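Local coordinates for protein GDSL-esterase (PDB 3HP4) that hydrolyses esters as a serine esterase of the GDSL (SGNH-hydrolase) family from a psychrotrophic bacterium, and may act on lysophospholipids, at residues K26-Q29 with D30-A34; G118-Y121 with S122-T126. All blocks are in the same frame, centred on the assembly; numbering follows the deposited sequence.

Contact 1 (K26-Q29 with D30-A34)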
# COMPACT_ATOMS: atom_id res chain seq x y z
N LYS A 26 9.13 8.04 -4.96
CA LYS A 26 10.01 9.16 -5.19
C LYS A 26 9.51 9.99 -6.38
O LYS A 26 9.54 11.20 -6.33
CB LYS A 26 11.48 8.72 -5.33
CG LYS A 26 12.48 9.85 -5.59
CD LYS A 26 12.35 10.34 -7.03
CE LYS A 26 13.63 10.90 -7.59
NZ LYS A 26 13.55 10.91 -9.07
N LEU A 27 9.01 9.34 -7.43
CA LEU A 27 8.48 10.13 -8.56
C LEU A 27 7.27 10.95 -8.12
O LEU A 27 7.05 12.08 -8.60
CB LEU A 27 8.07 9.21 -9.70
CG LEU A 27 9.17 8.38 -10.35
CD1 LEU A 27 8.59 7.54 -11.48
CD2 LEU A 27 10.32 9.23 -10.90
N LEU A 28 6.45 10.40 -7.23
CA LEU A 28 5.31 11.15 -6.73
C LEU A 28 5.76 12.33 -5.87
O LEU A 28 5.22 13.45 -5.99
CB LEU A 28 4.37 10.23 -5.95
CG LEU A 28 3.07 10.91 -5.43
CD1 LEU A 28 2.32 11.69 -6.52
CD2 LEU A 28 2.16 9.88 -4.82
N GLN A 29 6.78 12.16 -5.03
CA GLN A 29 7.28 13.31 -4.29
C GLN A 29 7.82 14.36 -5.27
O GLN A 29 7.66 15.53 -5.04
CB GLN A 29 8.38 12.89 -3.34
CG GLN A 29 8.72 14.06 -2.36
CD GLN A 29 7.56 14.41 -1.46
OE1 GLN A 29 7.11 13.55 -0.73
NE2 GLN A 29 7.03 15.59 -1.52
N ASP A 30 8.48 13.95 -6.35
CA ASP A 30 8.99 14.92 -7.34
C ASP A 30 7.82 15.73 -7.87
O ASP A 30 7.92 16.94 -8.08
CB ASP A 30 9.69 14.24 -8.52
CG ASP A 30 10.98 13.53 -8.15
OD1 ASP A 30 11.60 13.83 -7.10
OD2 ASP A 30 11.43 12.69 -8.97
N LYS A 31 6.70 15.06 -8.15
CA LYS A 31 5.51 15.73 -8.68
C LYS A 31 4.96 16.72 -7.68
O LYS A 31 4.69 17.88 -8.01
CB LYS A 31 4.44 14.71 -9.11
CG LYS A 31 3.14 15.30 -9.62
CD LYS A 31 2.20 14.19 -10.09
CE LYS A 31 0.87 14.74 -10.61
NZ LYS A 31 1.05 15.50 -11.88
N TYR A 32 4.84 16.31 -6.43
CA TYR A 32 4.41 17.22 -5.38
C TYR A 32 5.33 18.44 -5.29
O TYR A 32 4.84 19.57 -5.14
CB TYR A 32 4.35 16.51 -4.02
CG TYR A 32 3.22 15.49 -3.89
CD1 TYR A 32 1.95 15.74 -4.43
CD2 TYR A 32 3.42 14.34 -3.19
CE1 TYR A 32 0.91 14.80 -4.27
CE2 TYR A 32 2.37 13.41 -3.04
CZ TYR A 32 1.15 13.68 -3.55
OH TYR A 32 0.15 12.72 -3.37
N ASP A 33 6.63 18.19 -5.30
CA ASP A 33 7.66 19.27 -5.17
C ASP A 33 7.51 20.25 -6.32
O ASP A 33 7.83 21.43 -6.14
CB ASP A 33 9.07 18.66 -5.22
CG ASP A 33 9.44 17.85 -3.99
OD1 ASP A 33 8.69 17.80 -2.96
OD2 ASP A 33 10.50 17.17 -4.05
N ALA A 34 7.05 19.82 -7.49
CA ALA A 34 7.02 20.71 -8.66
C ALA A 34 5.66 21.42 -8.78
O ALA A 34 5.48 22.31 -9.63
CB ALA A 34 7.28 19.90 -9.90
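Lys26 and Asp30, one helical turn apart, form a salt bridge in which Lys26 NZ stands 2.8 Å from Asp30 OD2 and uses that oxygen's syn lone pair. In the conformer modelled, a bend at the second torsion of the lysine (chi2 -75°) brings the end of its chain across to the carboxylate, and Glu21 O takes a further bond from the same ammonium, a linkage that suits a partly exposed flank. Within this turn Leu27 acts mainly through its backbone, its O accepting from Lys31 N at 3.0 Å, one of the i to i+4 bonds of the helix; its apolar side chain packs on helix 166-183. Leu28 turns to the buried side. Its CD1 lies over one face of the Tyr32 ring, 4.0 Å from the centroid, a CH-pi contact, while Leu28 CG packs 3.5 Å from Tyr32 CE2. Replacing Tyr32 by an alanine would probably open a gap beside Leu28, whose branched end would lose the ring face it packs on. The amide of Gln29, both donor and acceptor, serves strand and helix at once: OE1 accepts from Leu41 N, and NE2 donates to Ile39 O and, at 3.1 Å, to Asp33 OD1 from above the carboxylate plane. Helix 24-34 is thereby fastened to edge strand 39-43, where Leu28 and Tyr32 also meet Leu41, while Leu28 packs on Tyr175 and Tyr32 on Ile178 of helix 166-183.

Contact 2 (G118-Y121 with S122-T126)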
# COMPACT_ATOMS: atom_id res chain seq x y z
N GLY A 118 -6.98 -21.02 -5.40
CA GLY A 118 -8.35 -21.12 -5.91
C GLY A 118 -9.05 -19.78 -5.89
O GLY A 118 -8.70 -18.86 -5.11
N PRO A 119 -10.07 -19.62 -6.72
CA PRO A 119 -10.82 -18.35 -6.75
C PRO A 119 -11.50 -18.00 -5.46
O PRO A 119 -11.64 -16.82 -5.16
CB PRO A 119 -11.82 -18.55 -7.91
CG PRO A 119 -11.79 -19.96 -8.20
CD PRO A 119 -10.49 -20.57 -7.76
N ARG A 120 -11.99 -18.95 -4.69
CA ARG A 120 -12.68 -18.58 -3.48
C ARG A 120 -11.75 -17.94 -2.48
O ARG A 120 -12.08 -16.88 -1.90
CB ARG A 120 -13.37 -19.81 -2.86
CG ARG A 120 -14.07 -19.49 -1.58
CD ARG A 120 -15.18 -18.45 -1.67
NE ARG A 120 -15.81 -18.23 -0.37
CZ ARG A 120 -16.09 -17.05 0.22
NH1 ARG A 120 -15.81 -15.88 -0.35
NH2 ARG A 120 -16.63 -17.05 1.43
N TYR A 121 -10.56 -18.49 -2.28
CA TYR A 121 -9.58 -17.83 -1.39
C TYR A 121 -9.25 -16.46 -1.91
O TYR A 121 -9.13 -15.53 -1.09
CB TYR A 121 -8.32 -18.72 -1.30
CG TYR A 121 -7.21 -18.10 -0.49
CD1 TYR A 121 -7.16 -18.24 0.89
CD2 TYR A 121 -6.21 -17.35 -1.10
CE1 TYR A 121 -6.11 -17.68 1.62
CE2 TYR A 121 -5.15 -16.76 -0.37
CZ TYR A 121 -5.15 -16.93 0.98
OH TYR A 121 -4.10 -16.35 1.68
N SER A 122 -9.10 -16.26 -3.21
CA SER A 122 -8.81 -14.90 -3.72
C SER A 122 -9.94 -13.95 -3.38
O SER A 122 -9.65 -12.78 -3.04
CB SER A 122 -8.57 -14.96 -5.24
OG SER A 122 -7.26 -15.54 -5.47
N LYS A 123 -11.20 -14.37 -3.43
CA LYS A 123 -12.30 -13.50 -3.09
C LYS A 123 -12.34 -13.25 -1.59
O LYS A 123 -12.63 -12.11 -1.14
CB LYS A 123 -13.67 -14.07 -3.56
CG LYS A 123 -13.85 -13.99 -4.99
CD LYS A 123 -15.28 -14.35 -5.45
CE LYS A 123 -16.22 -14.79 -4.40
NZ LYS A 123 -17.53 -15.22 -5.15
N MET A 124 -12.10 -14.26 -0.78
CA MET A 124 -12.02 -14.06 0.66
C MET A 124 -10.97 -13.05 1.00
O MET A 124 -11.16 -12.16 1.84
CB MET A 124 -11.64 -15.38 1.33
CG MET A 124 -12.74 -16.51 1.26
SD MET A 124 -12.05 -18.15 1.65
CE MET A 124 -11.60 -17.89 3.34
N PHE A 125 -9.82 -13.15 0.35
CA PHE A 125 -8.69 -12.24 0.55
C PHE A 125 -9.06 -10.82 0.15
O PHE A 125 -8.93 -9.92 0.99
CB PHE A 125 -7.52 -12.80 -0.32
CG PHE A 125 -6.34 -11.88 -0.34
CD1 PHE A 125 -5.33 -12.00 0.61
CD2 PHE A 125 -6.23 -10.92 -1.30
CE1 PHE A 125 -4.22 -11.13 0.55
CE2 PHE A 125 -5.13 -10.06 -1.35
CZ PHE A 125 -4.14 -10.16 -0.42
N THR A 126 -9.55 -10.60 -1.05
CA THR A 126 -9.80 -9.21 -1.46
C THR A 126 -10.96 -8.61 -0.64
O THR A 126 -10.90 -7.44 -0.23
CB THR A 126 -10.04 -9.14 -2.92
OG1 THR A 126 -8.84 -9.53 -3.58
CG2 THR A 126 -10.42 -7.71 -3.34
O HOH W 1 -6.11 -18.00 -4.45
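A local surface contact, made by Gly118 at the N-cap and the first turns of helix 119-136, lies in the beta-alpha-beta unit that links strands 105-109 and 139-141. At Gly118 the positive phi (95°) would press a side chain against the preceding carbonyl, so glycine fits. Gly118 O accepts from Ser122 N at 3.2 Å, in the carbonyl plane, and Pro119 follows in the first turn, where a residue lacking an N-H costs the helix no bond. A water donates to Gly118 O at 2.8 Å and is also hydrogen-bonded to Ser122 OG at 2.9 Å, bridging cap and first turn; the serine hydroxyl, placed beside its own backbone N (chi1 -75°), bonds Ile113 O as well. On the outer side Arg120 and Met124 cross at about a right angle. Met124 CG sits over the centre of one guanidinium face, 3.5 Å from Arg120 CZ; in the modelled conformer the arginine's bend at chi2 (60°) brings the guanidinium under it. Met124 N also closes a nearly straight bond to Arg120 O at 2.8 Å. The charged end of Arg120 suits this exposed flank, and the apolar methylene can pack on its flat face without needing a polar partner. Tyr121 and Phe125 lie on the flank turned to the protein, Phe125 buried and Tyr121 only partly: Tyr121 OH bonds Phe83 O, and both side chains touch Val85 of helix 85-101, with Phe125 reaching Met88 and, in the preceding loop, Ile111 and Ile113.

How the contacts relate
The two contacts lie on opposite sides of the chain's centre, their own centres about 35 Å apart, and share no helix. Contact 1 is partly buried, at the end of the sheet where strand 39-43 is outermost; contact 2 is a surface contact at the start of the helix leading to 139-141, the outermost strand at the other end. Both rest on i to i+4 backbone bonds, but their side-chain chemistry differs: 26-34 pairs a salt bridge and an amide-carboxylate bond with an aromatic-aliphatic contact, whereas 118-126 depends on a glycine N-cap, a bridging water and packing over a guanidinium. Each nevertheless sends an apolar flank inward.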